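Phage-related protein (Bordetella bronchiseptica RB50, PDB 3BJQ) probably builds the shell of a phage or prophage particle as a major capsid protein. Local coordinates at residues E[110-115]-E[289-294]; E[128-131]-E[135-138]; E[171-176]-E[247-252]; E[194-199]-E[215-220]. One frame throughout, in Å; residues are numbered along the deposited sequence.

Contact 1: E[110-115]-E[289-294]; sequences RSVNTV and YGVSDD
Ser111 and Val112, and one turn further on Val115, set the long helix 105-131 against strand 286-299 at Tyr289 and Val291. A long helix lying on a β-sheet is consistent with the spine helix and peripheral domain of the HK97-type capsid fold. The segment axes run 9.4 Å apart at -39°, and Val112 and Val291 bring the two backbones closest, with CA atoms 7.1 Å apart. Along the helix, Ser111 comes first. Its OG lies obliquely to the Tyr289 ring, 3.8 Å from CD1, but its polar partner is Gly108 O, one turn back. A chi1 of 72° turns OG toward that carbonyl, so the hydroxyl is satisfied within its own helix while still resting against the ring. Val112 follows with a looser touch, its CG2 4.1 Å from Val291 CG2, the two side chains crossing at a slant; it also packs on Val275 of strand 274-281. The strand is fixed from both flanks, since Tyr289 and Val291 pair through the backbone with Ala89 and Leu87, and Gly290 with Glu276. All five touching residues are buried. Thr114 and Val115 also meet Ile71 of the second subunit, so this part of the helix serves an intermolecular contact as well as the sheet. Val115 completes the walk, with CG2 placed between its own backbone N and carbonyl carbon and thereby directed at the strand. The two valines meet tip to tip: Val115 CG2 is 3.6 Å from Val291 CG2, 3.7 Å from Val291 CB and 3.8 Å from Val291 CG1.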
loop_
_atom_site.group_PDB
_atom_site.type_symbol
_atom_site.label_atom_id
_atom_site.label_comp_id
_atom_site.label_asym_id
_atom_site.label_seq_id
_atom_site.Cartn_x
_atom_site.Cartn_y
_atom_site.Cartn_z
ATOM N N ARG E 110 -23.238 -19.795 -0.821
ATOM C CA ARG E 110 -24.576 -20.279 -0.464
ATOM C C ARG E 110 -24.710 -21.800 -0.542
ATOM O O ARG E 110 -25.278 -22.435 0.342
ATOM C CB ARG E 110 -25.628 -19.632 -1.356
ATOM C CG ARG E 110 -25.873 -18.190 -1.004
ATOM C CD ARG E 110 -26.561 -17.375 -2.119
ATOM N NE ARG E 110 -27.022 -16.098 -1.574
ATOM C CZ ARG E 110 -26.211 -15.109 -1.193
ATOM N NH1 ARG E 110 -24.895 -15.228 -1.325
ATOM N NH2 ARG E 110 -26.713 -13.987 -0.671
ATOM N N SER E 111 -24.181 -22.380 -1.606
ATOM C CA SER E 111 -24.204 -23.838 -1.760
ATOM C C SER E 111 -23.443 -24.533 -0.630
ATOM O O SER E 111 -23.835 -25.602 -0.167
ATOM C CB SER E 111 -23.598 -24.239 -3.103
ATOM O OG SER E 111 -22.182 -24.056 -3.096
ATOM N N VAL E 112 -22.357 -23.909 -0.183
ATOM C CA VAL E 112 -21.510 -24.467 0.878
ATOM C C VAL E 112 -22.197 -24.418 2.242
ATOM O O VAL E 112 -22.091 -25.370 3.034
ATOM C CB VAL E 112 -20.134 -23.758 0.923
ATOM C CG1 VAL E 112 -19.415 -24.026 2.248
ATOM C CG2 VAL E 112 -19.285 -24.205 -0.276
ATOM N N ASN E 113 -22.879 -23.306 2.515
ATOM C CA ASN E 113 -23.665 -23.151 3.726
ATOM C C ASN E 113 -24.621 -24.312 3.962
ATOM O O ASN E 113 -24.807 -24.743 5.086
ATOM C CB ASN E 113 -24.473 -21.847 3.662
ATOM C CG ASN E 113 -23.623 -20.610 3.924
ATOM O OD1 ASN E 113 -22.489 -20.690 4.399
ATOM N ND2 ASN E 113 -24.166 -19.473 3.589
ATOM N N THR E 114 -25.267 -24.759 2.900
ATOM C CA THR E 114 -26.200 -25.852 2.950
ATOM C C THR E 114 -25.590 -27.091 3.574
ATOM O O THR E 114 -26.153 -27.664 4.535
ATOM C CB THR E 114 -26.683 -26.150 1.529
ATOM O OG1 THR E 114 -27.406 -24.998 1.071
ATOM C CG2 THR E 114 -27.559 -27.409 1.452
ATOM N N VAL E 115 -24.423 -27.478 3.071
ATOM C CA VAL E 115 -23.736 -28.665 3.594
ATOM C C VAL E 115 -23.136 -28.436 4.994
ATOM O O VAL E 115 -23.126 -29.350 5.824
ATOM C CB VAL E 115 -22.696 -29.208 2.580
ATOM C CG1 VAL E 115 -23.383 -29.500 1.272
ATOM C CG2 VAL E 115 -21.577 -28.234 2.378
ATOM N N TYR E 289 -18.983 -28.427 -5.380
ATOM C CA TYR E 289 -17.856 -28.122 -4.476
ATOM C C TYR E 289 -17.788 -29.161 -3.376
ATOM O O TYR E 289 -18.716 -29.283 -2.572
ATOM C CB TYR E 289 -18.002 -26.774 -3.804
ATOM C CG TYR E 289 -18.199 -25.604 -4.707
ATOM C CD1 TYR E 289 -19.433 -25.372 -5.298
ATOM C CD2 TYR E 289 -17.187 -24.663 -4.897
ATOM C CE1 TYR E 289 -19.647 -24.287 -6.101
ATOM C CE2 TYR E 289 -17.403 -23.552 -5.682
ATOM C CZ TYR E 289 -18.646 -23.371 -6.284
ATOM O OH TYR E 289 -18.886 -22.285 -7.088
ATOM N N GLY E 290 -16.677 -29.880 -3.316
ATOM C CA GLY E 290 -16.447 -30.828 -2.261
ATOM C C GLY E 290 -16.185 -30.034 -0.999
ATOM O O GLY E 290 -15.398 -29.093 -1.013
ATOM N N VAL E 291 -16.867 -30.402 0.074
ATOM C CA VAL E 291 -16.732 -29.726 1.374
ATOM C C VAL E 291 -16.371 -30.787 2.437
ATOM O O VAL E 291 -17.042 -31.813 2.578
ATOM C CB VAL E 291 -18.022 -29.027 1.780
ATOM C CG1 VAL E 291 -17.816 -28.279 3.114
ATOM C CG2 VAL E 291 -18.465 -28.086 0.674
ATOM N N SER E 292 -15.295 -30.528 3.161
ATOM C CA SER E 292 -14.785 -31.440 4.157
ATOM C C SER E 292 -14.703 -30.745 5.502
ATOM O O SER E 292 -14.142 -29.681 5.594
ATOM C CB SER E 292 -13.396 -31.911 3.717
ATOM O OG SER E 292 -13.498 -32.897 2.690
ATOM N N ASP E 293 -15.271 -31.360 6.539
ATOM C CA ASP E 293 -15.139 -30.859 7.912
ATOM C C ASP E 293 -15.153 -32.053 8.865
ATOM O O ASP E 293 -16.111 -32.263 9.616
ATOM C CB ASP E 293 -16.250 -29.867 8.253
ATOM C CG ASP E 293 -15.903 -29.036 9.459
ATOM O OD1 ASP E 293 -14.887 -29.408 10.098
ATOM O OD2 ASP E 293 -16.611 -28.036 9.768
ATOM N N ASP E 294 -14.069 -32.825 8.815
ATOM C CA ASP E 294 -13.963 -34.109 9.481
ATOM C C ASP E 294 -13.620 -33.882 10.946
ATOM O O ASP E 294 -12.599 -33.280 11.271
ATOM C CB ASP E 294 -12.883 -34.981 8.817
ATOM C CG ASP E 294 -13.272 -35.453 7.408
ATOM O OD1 ASP E 294 -14.482 -35.604 7.125
ATOM O OD2 ASP E 294 -12.353 -35.717 6.604
#

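Contact 2: E[128-131]-E[135-138]; sequences AQIA and AKYN
Ala131 and Tyr137 join the C-terminal end of helix 105-131, the probable spine helix of the capsid fold, to the chain just after it: a tyrosine hydroxyl reaches back across the 3-10 segment to a carbonyl of the last helical turn. The polar part is a single hydrogen bond, donated by Tyr137 OH to the main-chain oxygen Ala131 O. The modelled separation of these two atoms, 2.5 Å, is very short, and its exact value is doubtful. The carbonyl oxygen can only accept, so the hydroxyl donates; the angle CZ-OH...O is about 110°. Ala131 O lies at the edge of the ring, near its plane, 3.2 Å from Tyr137 CE2. Tyr137 OH itself also receives a weak hydrogen bond from Trp246 NE1. Because CG is anti to the carbonyl carbon (chi1 -61°), the ring extends back toward the helix although the CA-CB bond does not aim there. Phe263 packs on the same tyrosine.

The van der Waals part is made by Ile130 and the aliphatic portion of Lys136, whose CA atoms are 7.7 Å apart. Both side chains also rest on Leu299 of strand 286-299. The lysine chain is bent at chi2 and chi3, which brings CE beside the isoleucine, the two side chains meeting at a slant. Lys136 CG lies beside the carbonyl oxygen Ile130 O at 3.9 Å, while further along the chain Lys136 CE meets the branch methyl Ile130 CG2 at 4.0 Å.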
loop_
_atom_site.group_PDB
_atom_site.type_symbol
_atom_site.label_atom_id
_atom_site.label_comp_id
_atom_site.label_asym_id
_atom_site.label_seq_id
_atom_site.Cartn_x
_atom_site.Cartn_y
_atom_site.Cartn_z
ATOM N N ALA E 128 -24.544 -34.029 22.131
ATOM C CA ALA E 128 -25.593 -34.367 23.070
ATOM C C ALA E 128 -25.481 -35.831 23.449
ATOM O O ALA E 128 -25.676 -36.190 24.610
ATOM C CB ALA E 128 -26.986 -34.061 22.477
ATOM N N GLN E 129 -25.153 -36.668 22.463
ATOM C CA GLN E 129 -25.088 -38.118 22.642
ATOM C C GLN E 129 -23.999 -38.513 23.643
ATOM O O GLN E 129 -24.164 -39.493 24.378
ATOM C CB GLN E 129 -24.887 -38.767 21.262
ATOM C CG GLN E 129 -25.149 -40.256 21.154
ATOM C CD GLN E 129 -26.613 -40.630 21.346
ATOM O OE1 GLN E 129 -27.497 -39.767 21.367
ATOM N NE2 GLN E 129 -26.876 -41.928 21.481
ATOM N N ILE E 130 -22.925 -37.715 23.709
ATOM C CA ILE E 130 -21.824 -37.944 24.626
ATOM C C ILE E 130 -22.068 -37.296 25.976
ATOM O O ILE E 130 -22.011 -37.975 26.995
ATOM C CB ILE E 130 -20.490 -37.401 24.064
ATOM C CG1 ILE E 130 -20.053 -38.200 22.837
ATOM C CG2 ILE E 130 -19.407 -37.498 25.108
ATOM C CD1 ILE E 130 -18.923 -37.550 22.132
ATOM N N ALA E 131 -22.314 -35.991 25.990
ATOM C CA ALA E 131 -22.460 -35.259 27.261
ATOM C C ALA E 131 -23.604 -35.747 28.129
ATOM O O ALA E 131 -23.479 -35.746 29.351
ATOM C CB ALA E 131 -22.594 -33.793 27.014
ATOM N N ALA E 135 -23.762 -43.167 31.444
ATOM C CA ALA E 135 -22.728 -44.194 31.537
ATOM C C ALA E 135 -21.302 -43.615 31.541
ATOM O O ALA E 135 -20.364 -44.283 31.942
ATOM C CB ALA E 135 -22.873 -45.183 30.395
ATOM N N LYS E 136 -21.141 -42.370 31.116
ATOM C CA LYS E 136 -19.815 -41.758 31.026
ATOM C C LYS E 136 -19.433 -41.077 32.320
ATOM O O LYS E 136 -18.335 -40.557 32.436
ATOM C CB LYS E 136 -19.784 -40.709 29.916
ATOM C CG LYS E 136 -20.461 -41.162 28.620
ATOM C CD LYS E 136 -19.564 -41.956 27.750
ATOM C CE LYS E 136 -18.917 -41.109 26.680
ATOM N NZ LYS E 136 -17.910 -41.968 25.981
ATOM N N TYR E 137 -20.331 -41.063 33.297
ATOM C CA TYR E 137 -20.072 -40.362 34.544
ATOM C C TYR E 137 -20.023 -41.330 35.701
ATOM O O TYR E 137 -20.708 -42.351 35.679
ATOM C CB TYR E 137 -21.184 -39.348 34.778
ATOM C CG TYR E 137 -21.270 -38.310 33.695
ATOM C CD1 TYR E 137 -20.506 -37.144 33.763
ATOM C CD2 TYR E 137 -22.080 -38.504 32.584
ATOM C CE1 TYR E 137 -20.560 -36.201 32.774
ATOM C CE2 TYR E 137 -22.144 -37.554 31.578
ATOM C CZ TYR E 137 -21.384 -36.402 31.686
ATOM O OH TYR E 137 -21.432 -35.441 30.713
ATOM N N ASN E 138 -19.233 -40.994 36.719
ATOM C CA ASN E 138 -19.250 -41.747 37.967
ATOM C C ASN E 138 -20.437 -41.238 38.798
ATOM O O ASN E 138 -20.979 -40.187 38.496
ATOM C CB ASN E 138 -17.874 -41.713 38.669
ATOM C CG ASN E 138 -17.588 -40.422 39.390
ATOM O OD1 ASN E 138 -18.492 -39.671 39.735
ATOM N ND2 ASN E 138 -16.303 -40.172 39.658
#

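Contact 3: E[171-176]-E[247-252]; sequences DSIGME and LGYVSD
Glu176 and Tyr249 mark where the backbones come nearest, with CA atoms 6.7 Å apart. Segment 171-176 runs from the last turn of helix 158-173 into the loop, and 247-252 from the end of strand 245-248 into the chain beyond. A helix layered on a sheet in this way would suit the axial domain of an HK97-like capsid protein. Gly174 ends the helical run with a positive phi of 74°, after which Met175 and Glu176 are extended and pass beside the tyrosine. The strand is held by main-chain bonds of Gly248 to Asn178 and Arg179, and the chain beyond it by those of Tyr249 to Phe263 and Ala304.

The side chains converge on the Tyr249 ring, which is thrown toward the helix end by a CG anti to its backbone N (chi1 171°). Selenomethionine Met175 covers one face, and a bend at chi3 (-60°) carries its terminal methyl over the ring. Met175 CE is 3.8 Å from the Tyr249 ring centroid, a CH-pi contact, and Met175 SE lies 4.1 Å from that centroid, also above the face, giving a Met-aromatic contact. The opposite face has Ser251 N 4.0 Å above the ring plane, offset toward the rim. Ile173 CD1 presses on the root of the ring, 3.5 Å from Tyr249 CB, and Phe55 of helix 52-58 packs against both Ile173 and Met175. A tetraethylene glycol, probably from the crystallisation liquor, lies about 3 Å from the tyrosine side chain at its nearest atoms. At the ring edge, near its plane, the main-chain oxygen Glu176 O stands 3.7 Å from Tyr249 CD1.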
loop_
_atom_site.group_PDB
_atom_site.type_symbol
_atom_site.label_atom_id
_atom_site.label_comp_id
_atom_site.label_asym_id
_atom_site.label_seq_id
_atom_site.Cartn_x
_atom_site.Cartn_y
_atom_site.Cartn_z
ATOM N N ASP E 171 -14.602 -29.504 43.562
ATOM C CA ASP E 171 -13.852 -30.323 44.474
ATOM C C ASP E 171 -12.962 -31.299 43.723
ATOM O O ASP E 171 -11.869 -31.638 44.211
ATOM C CB ASP E 171 -14.791 -31.077 45.430
ATOM C CG ASP E 171 -15.480 -30.144 46.454
ATOM O OD1 ASP E 171 -15.138 -28.931 46.532
ATOM O OD2 ASP E 171 -16.380 -30.638 47.182
ATOM N N SER E 172 -13.420 -31.747 42.553
ATOM C CA SER E 172 -12.667 -32.728 41.766
ATOM C C SER E 172 -11.493 -32.129 41.014
ATOM O O SER E 172 -10.434 -32.746 40.903
ATOM C CB SER E 172 -13.579 -33.435 40.773
ATOM O OG SER E 172 -14.428 -34.335 41.445
ATOM N N ILE E 173 -11.681 -30.932 40.475
ATOM C CA ILE E 173 -10.686 -30.344 39.585
ATOM C C ILE E 173 -10.105 -29.026 40.063
ATOM O O ILE E 173 -9.147 -28.527 39.485
ATOM C CB ILE E 173 -11.250 -30.198 38.141
ATOM C CG1 ILE E 173 -12.349 -29.136 38.051
ATOM C CG2 ILE E 173 -11.792 -31.534 37.648
ATOM C CD1 ILE E 173 -12.821 -28.849 36.594
ATOM N N GLY E 174 -10.651 -28.470 41.137
ATOM C CA GLY E 174 -10.092 -27.222 41.710
ATOM C C GLY E 174 -10.362 -25.950 40.921
ATOM O O GLY E 174 -9.620 -24.935 41.019
HETATM N N MSE E 175 -11.424 -26.016 40.119
HETATM C CA MSE E 175 -11.931 -24.877 39.374
HETATM C C MSE E 175 -13.438 -24.941 39.372
HETATM O O MSE E 175 -14.021 -26.030 39.410
HETATM C CB MSE E 175 -11.443 -24.873 37.920
HETATM C CG MSE E 175 -9.982 -24.629 37.800
HETATM SE SE MSE E 175 -9.287 -24.836 36.050
HETATM C CE MSE E 175 -9.700 -26.533 35.778
ATOM N N GLU E 176 -14.058 -23.763 39.317
ATOM C CA GLU E 176 -15.517 -23.655 39.234
ATOM C C GLU E 176 -15.940 -24.042 37.831
ATOM O O GLU E 176 -15.249 -23.686 36.865
ATOM C CB GLU E 176 -15.983 -22.208 39.503
ATOM C CG GLU E 176 -15.686 -21.687 40.927
ATOM C CD GLU E 176 -16.503 -22.384 42.040
ATOM O OE1 GLU E 176 -17.725 -22.622 41.863
ATOM O OE2 GLU E 176 -15.909 -22.685 43.098
ATOM N N LEU E 247 -23.668 -29.435 33.683
ATOM C CA LEU E 247 -22.711 -28.417 34.115
ATOM C C LEU E 247 -21.309 -28.885 33.828
ATOM O O LEU E 247 -21.020 -30.048 33.996
ATOM C CB LEU E 247 -22.743 -28.223 35.615
ATOM C CG LEU E 247 -23.678 -27.215 36.264
ATOM C CD1 LEU E 247 -25.082 -27.815 36.485
ATOM C CD2 LEU E 247 -23.015 -26.842 37.581
ATOM N N GLY E 248 -20.408 -27.972 33.495
ATOM C CA GLY E 248 -19.037 -28.379 33.264
ATOM C C GLY E 248 -18.059 -27.244 33.298
ATOM O O GLY E 248 -18.438 -26.073 33.227
ATOM N N TYR E 249 -16.799 -27.613 33.486
ATOM C CA TYR E 249 -15.684 -26.711 33.249
ATOM C C TYR E 249 -15.235 -26.990 31.818
ATOM O O TYR E 249 -14.792 -28.095 31.503
ATOM C CB TYR E 249 -14.509 -26.909 34.216
ATOM C CG TYR E 249 -13.331 -26.102 33.758
ATOM C CD1 TYR E 249 -13.293 -24.742 33.960
ATOM C CD2 TYR E 249 -12.284 -26.688 33.049
ATOM C CE1 TYR E 249 -12.228 -23.976 33.494
ATOM C CE2 TYR E 249 -11.219 -25.928 32.574
ATOM C CZ TYR E 249 -11.187 -24.573 32.814
ATOM O OH TYR E 249 -10.126 -23.802 32.361
ATOM N N VAL E 250 -15.400 -25.978 30.962
ATOM C CA VAL E 250 -14.975 -26.006 29.554
ATOM C C VAL E 250 -13.985 -24.870 29.415
ATOM O O VAL E 250 -14.287 -23.704 29.769
ATOM C CB VAL E 250 -16.171 -25.783 28.610
ATOM C CG1 VAL E 250 -15.767 -25.926 27.122
ATOM C CG2 VAL E 250 -17.280 -26.765 28.933
ATOM N N SER E 251 -12.774 -25.190 28.988
ATOM C CA SER E 251 -11.766 -24.151 28.860
ATOM C C SER E 251 -12.252 -22.991 27.970
ATOM O O SER E 251 -12.784 -23.207 26.879
ATOM C CB SER E 251 -10.462 -24.718 28.299
ATOM O OG SER E 251 -9.569 -23.668 28.037
ATOM N N ASP E 252 -12.030 -21.774 28.466
ATOM C CA ASP E 252 -12.332 -20.535 27.760
ATOM C C ASP E 252 -11.210 -20.132 26.785
ATOM O O ASP E 252 -11.249 -19.064 26.240
ATOM C CB ASP E 252 -12.530 -19.377 28.760
ATOM C CG ASP E 252 -13.897 -19.394 29.447
ATOM O OD1 ASP E 252 -14.827 -20.066 28.962
ATOM O OD2 ASP E 252 -14.042 -18.706 30.485
#

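Contact 4: E[194-199]-E[215-220]; sequences PKLIER and ALWEVE
Leu216 CD1 sits over the centre of one face of the Arg199 guanidinium, 3.8 Å from Arg199 CZ. Arg199 NH1 also donates a hydrogen bond to Glu206 O of the third subunit, which further restrains the group. The second flat group, the Trp217 indole, is approached obliquely by Leu196, whose CD1 is 4.3 Å from Trp217 CZ2. Its Trp217 NE1 is satisfied by Thr159 OG1.

Leu216 is the residue most buried by the other segment, and its two methyls divide the work. While CD1 serves the guanidinium, Leu216 CD2 lies 4.0 Å from Arg199 CG and 4.1 Å from Leu196 CD2. Arg199 and Leu216 run past each other in opposite senses. A bend at Arg199 chi2 (67°) accompanies this, with the aliphatic stem and the guanidinium both beside the leucine. The Leu216 chi1 of -135° lies off the usual staggered values. No hydrogen bond joins the two segments, and the nearest CA atoms, those of Arg199 and Leu216, are 9.0 Å apart, so side chains alone bridge the gap.

Glu218 then leaves the helix with a positive phi of 54°, and the chain turns toward strand 221-230. Around the contact, the short helix 194-199 and the end of helix 210-217 meet beside helix 158-173: Leu196 touches Thr159, and Trp217 packs on Pro158 and Val162. Cys190 of helix 184-191 touches both Leu196 and Trp217, and Leu180 of strand 179-183 lies against the tryptophan.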
loop_
_atom_site.group_PDB
_atom_site.type_symbol
_atom_site.label_atom_id
_atom_site.label_comp_id
_atom_site.label_asym_id
_atom_site.label_seq_id
_atom_site.Cartn_x
_atom_site.Cartn_y
_atom_site.Cartn_z
ATOM N N PRO E 194 -41.640 -21.610 41.579
ATOM C CA PRO E 194 -41.985 -20.789 42.739
ATOM C C PRO E 194 -40.820 -20.430 43.674
ATOM O O PRO E 194 -40.826 -19.347 44.272
ATOM C CB PRO E 194 -43.049 -21.639 43.459
ATOM C CG PRO E 194 -42.782 -23.027 43.018
ATOM C CD PRO E 194 -42.407 -22.870 41.585
ATOM N N LYS E 195 -39.847 -21.320 43.823
ATOM C CA LYS E 195 -38.715 -21.047 44.711
ATOM C C LYS E 195 -37.872 -19.957 44.107
ATOM O O LYS E 195 -37.403 -19.081 44.815
ATOM C CB LYS E 195 -37.850 -22.292 44.948
ATOM C CG LYS E 195 -38.457 -23.352 45.856
ATOM C CD LYS E 195 -37.401 -24.349 46.318
ATOM C CE LYS E 195 -37.909 -25.352 47.374
ATOM N NZ LYS E 195 -38.912 -26.312 46.828
ATOM N N LEU E 196 -37.676 -20.024 42.796
ATOM C CA LEU E 196 -36.880 -19.012 42.078
ATOM C C LEU E 196 -37.606 -17.656 42.025
ATOM O O LEU E 196 -37.001 -16.605 42.268
ATOM C CB LEU E 196 -36.523 -19.507 40.676
ATOM C CG LEU E 196 -35.714 -20.831 40.612
ATOM C CD1 LEU E 196 -35.320 -21.201 39.173
ATOM C CD2 LEU E 196 -34.496 -20.716 41.401
ATOM N N ILE E 197 -38.913 -17.697 41.774
ATOM C CA ILE E 197 -39.737 -16.494 41.745
ATOM C C ILE E 197 -39.678 -15.791 43.106
ATOM O O ILE E 197 -39.528 -14.570 43.188
ATOM C CB ILE E 197 -41.172 -16.836 41.330
ATOM C CG1 ILE E 197 -41.213 -17.305 39.869
ATOM C CG2 ILE E 197 -42.111 -15.644 41.505
ATOM C CD1 ILE E 197 -40.980 -16.212 38.835
ATOM N N GLU E 198 -39.765 -16.552 44.185
ATOM C CA GLU E 198 -39.763 -15.952 45.532
ATOM C C GLU E 198 -38.393 -15.337 45.827
ATOM O O GLU E 198 -38.290 -14.278 46.452
ATOM C CB GLU E 198 -40.205 -16.993 46.592
ATOM C CG GLU E 198 -39.506 -16.960 47.931
ATOM C CD GLU E 198 -39.795 -15.729 48.750
ATOM O OE1 GLU E 198 -40.800 -15.046 48.446
ATOM O OE2 GLU E 198 -39.022 -15.458 49.711
ATOM N N ARG E 199 -37.348 -16.019 45.375
ATOM C CA ARG E 199 -35.981 -15.566 45.560
ATOM C C ARG E 199 -35.714 -14.192 44.890
ATOM O O ARG E 199 -34.906 -13.412 45.398
ATOM C CB ARG E 199 -35.023 -16.641 45.025
ATOM C CG ARG E 199 -33.553 -16.302 45.058
ATOM C CD ARG E 199 -32.953 -16.184 46.460
ATOM N NE ARG E 199 -31.542 -15.784 46.343
ATOM C CZ ARG E 199 -31.111 -14.540 46.070
ATOM N NH1 ARG E 199 -31.954 -13.525 45.929
ATOM N NH2 ARG E 199 -29.807 -14.300 45.942
ATOM N N ALA E 215 -26.537 -14.921 37.528
ATOM C CA ALA E 215 -26.209 -14.203 38.766
ATOM C C ALA E 215 -26.583 -15.000 40.018
ATOM O O ALA E 215 -25.848 -15.015 41.013
ATOM C CB ALA E 215 -26.897 -12.860 38.807
ATOM N N LEU E 216 -27.738 -15.645 39.980
ATOM C CA LEU E 216 -28.195 -16.455 41.104
ATOM C C LEU E 216 -27.289 -17.672 41.358
ATOM O O LEU E 216 -26.921 -17.964 42.502
ATOM C CB LEU E 216 -29.618 -16.953 40.852
ATOM C CG LEU E 216 -30.608 -16.859 41.994
ATOM C CD1 LEU E 216 -30.828 -15.371 42.353
ATOM C CD2 LEU E 216 -31.928 -17.525 41.578
ATOM N N TRP E 217 -26.931 -18.375 40.289
ATOM C CA TRP E 217 -26.163 -19.611 40.389
ATOM C C TRP E 217 -24.647 -19.431 40.202
ATOM O O TRP E 217 -23.878 -20.373 40.365
ATOM C CB TRP E 217 -26.724 -20.630 39.403
ATOM C CG TRP E 217 -28.139 -21.083 39.710
ATOM C CD1 TRP E 217 -28.804 -20.992 40.905
ATOM C CD2 TRP E 217 -29.021 -21.781 38.820
ATOM N NE1 TRP E 217 -30.054 -21.549 40.797
ATOM C CE2 TRP E 217 -30.207 -22.053 39.535
ATOM C CE3 TRP E 217 -28.929 -22.187 37.485
ATOM C CZ2 TRP E 217 -31.287 -22.710 38.960
ATOM C CZ3 TRP E 217 -30.014 -22.850 36.915
ATOM C CH2 TRP E 217 -31.170 -23.099 37.654
ATOM N N GLU E 218 -24.236 -18.212 39.864
ATOM C CA GLU E 218 -22.831 -17.844 39.729
ATOM C C GLU E 218 -22.078 -18.761 38.782
ATOM O O GLU E 218 -21.044 -19.331 39.139
ATOM C CB GLU E 218 -22.142 -17.793 41.098
ATOM C CG GLU E 218 -22.728 -16.735 42.027
ATOM C CD GLU E 218 -22.099 -16.739 43.416
ATOM O OE1 GLU E 218 -21.208 -17.589 43.695
ATOM O OE2 GLU E 218 -22.507 -15.880 44.241
ATOM N N VAL E 219 -22.639 -18.911 37.584
ATOM C CA VAL E 219 -21.994 -19.608 36.499
ATOM C C VAL E 219 -21.726 -18.583 35.407
ATOM O O VAL E 219 -22.616 -17.799 35.031
ATOM C CB VAL E 219 -22.840 -20.769 35.919
ATOM C CG1 VAL E 219 -22.979 -21.914 36.946
ATOM C CG2 VAL E 219 -24.207 -20.268 35.460
ATOM N N GLU E 220 -20.510 -18.630 34.879
ATOM C CA GLU E 220 -20.068 -17.727 33.829
ATOM C C GLU E 220 -21.014 -17.639 32.633
ATOM O O GLU E 220 -21.335 -16.557 32.164
ATOM C CB GLU E 220 -18.702 -18.177 33.328
ATOM C CG GLU E 220 -18.027 -17.225 32.372
ATOM C CD GLU E 220 -16.623 -17.685 32.041
ATOM O OE1 GLU E 220 -15.688 -17.269 32.764
ATOM O OE2 GLU E 220 -16.467 -18.494 31.099
#

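How the contacts relate
From the N terminus, contact 1 opens first, on helix 105-131, and closes last, on strand 286-299; the other three contacts lie inside its loop. Contact 2 follows on the same helix and closes only a few residues later, its centre 29 Å from that of contact 1. Contact 3 then opens at the end of helix 158-173 and closes after strand 245-248, enclosing contact 4, which links helices 194-199 and 210-217. No loops cross. Contacts 3 and 4 meet where Asp252 OD2 and Glu220 OE2 are modelled 2.5 Å apart, a doubtful value unless a proton is shared; Arg179 forms a salt bridge with Asp252 and a long, weak ion pair with Glu220. Both contacts also reach the third subunit.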